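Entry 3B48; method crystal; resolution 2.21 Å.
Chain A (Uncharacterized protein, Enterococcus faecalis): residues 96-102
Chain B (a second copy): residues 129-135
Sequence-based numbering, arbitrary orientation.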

# COMPACT_ATOMS: atom_id res chain seq x y z
N HIS A 96 -9.42 12.79 10.36
CA HIS A 96 -9.13 11.51 10.97
C HIS A 96 -7.90 10.87 10.35
O HIS A 96 -7.90 10.46 9.18
CB HIS A 96 -10.36 10.61 10.88
CG HIS A 96 -11.61 11.28 11.35
ND1 HIS A 96 -11.97 11.34 12.69
CD2 HIS A 96 -12.56 11.99 10.68
CE1 HIS A 96 -13.11 12.01 12.82
NE2 HIS A 96 -13.48 12.43 11.62
N LEU A 97 -6.85 10.80 11.15
CA LEU A 97 -5.66 10.02 10.83
C LEU A 97 -6.02 8.55 11.03
O LEU A 97 -6.29 8.11 12.13
CB LEU A 97 -4.51 10.42 11.76
CG LEU A 97 -3.99 11.86 11.64
CD1 LEU A 97 -3.04 12.27 12.81
CD2 LEU A 97 -3.31 12.05 10.32
N VAL A 98 -6.04 7.79 9.93
CA VAL A 98 -6.53 6.44 10.03
C VAL A 98 -5.37 5.50 10.19
O VAL A 98 -4.42 5.51 9.38
CB VAL A 98 -7.42 6.00 8.84
CG1 VAL A 98 -8.16 4.68 9.20
CG2 VAL A 98 -8.46 7.10 8.47
N ASP A 99 -5.45 4.70 11.26
CA ASP A 99 -4.35 3.78 11.59
C ASP A 99 -4.54 2.53 10.75
O ASP A 99 -5.02 1.54 11.23
CB ASP A 99 -4.33 3.45 13.08
CG ASP A 99 -2.91 3.20 13.60
OD1 ASP A 99 -1.95 3.80 13.02
OD2 ASP A 99 -2.77 2.40 14.58
N ALA A 100 -4.20 2.63 9.46
CA ALA A 100 -4.46 1.55 8.51
C ALA A 100 -3.35 1.48 7.47
O ALA A 100 -2.59 2.44 7.36
CB ALA A 100 -5.79 1.76 7.83
N PRO A 101 -3.24 0.34 6.73
CA PRO A 101 -2.38 0.29 5.54
C PRO A 101 -2.88 1.21 4.43
O PRO A 101 -4.10 1.25 4.16
CB PRO A 101 -2.48 -1.16 5.07
CG PRO A 101 -3.71 -1.71 5.71
CD PRO A 101 -3.90 -0.96 6.98
N LEU A 102 -1.97 1.88 3.76
CA LEU A 102 -2.36 2.86 2.76
C LEU A 102 -3.30 2.31 1.69
O LEU A 102 -4.33 2.91 1.44
CB LEU A 102 -1.13 3.53 2.12
CG LEU A 102 -1.40 4.42 0.91
CD1 LEU A 102 -2.18 5.74 1.26
CD2 LEU A 102 -0.10 4.73 0.29
N ALA B 129 3.83 -4.41 9.87
CA ALA B 129 4.01 -3.07 9.19
C ALA B 129 2.90 -1.98 9.09
O ALA B 129 3.19 -0.76 9.14
CB ALA B 129 4.64 -3.27 7.81
N GLY B 130 1.65 -2.37 8.90
CA GLY B 130 0.60 -1.39 8.54
C GLY B 130 0.25 -0.16 9.41
O GLY B 130 -0.39 0.77 8.93
N LYS B 131 0.66 -0.14 10.68
CA LYS B 131 0.18 0.92 11.58
C LYS B 131 1.15 2.09 11.73
O LYS B 131 2.33 2.01 11.37
CB LYS B 131 -0.25 0.37 12.94
CG LYS B 131 -0.98 -0.94 12.87
CD LYS B 131 -2.47 -0.77 12.95
CE LYS B 131 -3.09 -2.07 13.41
NZ LYS B 131 -4.55 -2.09 13.15
N LYS B 132 0.62 3.17 12.27
CA LYS B 132 1.24 4.49 12.15
C LYS B 132 1.32 5.18 13.51
O LYS B 132 1.93 6.24 13.62
CB LYS B 132 0.43 5.38 11.19
CG LYS B 132 -0.26 4.67 9.96
CD LYS B 132 0.72 4.38 8.90
CE LYS B 132 0.28 3.27 7.99
NZ LYS B 132 1.48 2.61 7.52
N GLY B 133 0.72 4.57 14.54
CA GLY B 133 0.54 5.22 15.85
C GLY B 133 -0.63 6.20 15.81
O GLY B 133 -0.57 7.28 16.42
N TRP B 134 -1.69 5.82 15.09
CA TRP B 134 -2.83 6.72 14.81
C TRP B 134 -4.17 6.29 15.45
O TRP B 134 -4.21 5.34 16.22
CB TRP B 134 -2.99 6.93 13.30
CG TRP B 134 -2.00 7.89 12.73
CD1 TRP B 134 -1.06 8.62 13.42
CD2 TRP B 134 -1.85 8.26 11.36
NE1 TRP B 134 -0.32 9.39 12.56
CE2 TRP B 134 -0.79 9.21 11.28
CE3 TRP B 134 -2.51 7.89 10.17
CZ2 TRP B 134 -0.39 9.81 10.06
CZ3 TRP B 134 -2.09 8.48 8.95
CH2 TRP B 134 -1.04 9.43 8.92
N ASN B 135 -5.23 7.02 15.11
CA ASN B 135 -6.59 6.87 15.64
C ASN B 135 -7.58 7.65 14.77
O ASN B 135 -8.66 7.16 14.39
CB ASN B 135 -6.69 7.36 17.13
OXT ASN B 135 -7.31 8.82 14.43

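The two segments run in nearly opposite directions, their end-to-end vectors 160° apart, and bury 535 Å² between them. At the centre lies A:Asp99, whose CA-to-CB bond points sideways although its carboxylate comes nearer to chain B. Its chi1 of -148° lies between rotamer wells, and with chi2 at 29° it places OD1 against the backbone of the B:Lys132 to B:Trp134 loop. There A:Asp99 OD1 accepts a hydrogen bond from B:Lys132 N (2.8 Å) and a weak one from B:Trp134 N (2.9 Å, N-H...O angle 144°). One carboxylate oxygen thus joins two amides that are two residues apart. Between them, B:Gly133 adopts phi/psi of 79/38°, a positive phi that by itself favours glycine. A:Asp99 OD2 lies 3.6 Å from B:Lys131 CD, a contact with the aliphatic part of that side chain.

The CA-to-CB bond of B:Trp134 points toward chain A; chi1 is in the m well (-77°) and chi2 is -4°, which sets the face of its indole against A:Leu97. With the leucine m at chi1 and t at chi2, A:Leu97 CD2 lies 3.7 Å from the centroid of the B:Trp134 six-membered ring, only 12° off the ring normal, a CH-pi contact, and A:Leu97 CB is 3.4 Å from B:Trp134 CD2. The carbonyl of A:Val98 meets the same indole at its edge, with A:Val98 O 3.2 Å from B:Trp134 CE3, while the CA-to-CB bond of A:Val98 points away.

Beyond the tryptophan, B:Asn135 N donates a weak hydrogen bond to A:Leu97 O (3.3 Å, 129°). The terminal carboxylate is less well accommodated: OXT of B:Asn135 sits 2.6 Å from A:Leu97 O, a close approach of two acceptors. Toward the other end, B:Lys132 (m, m, t, t) extends along chain A, bringing B:Lys132 CE to 3.1 Å from A:Ala100 O, and its NZ is hydrogen-bonded elsewhere in the structure.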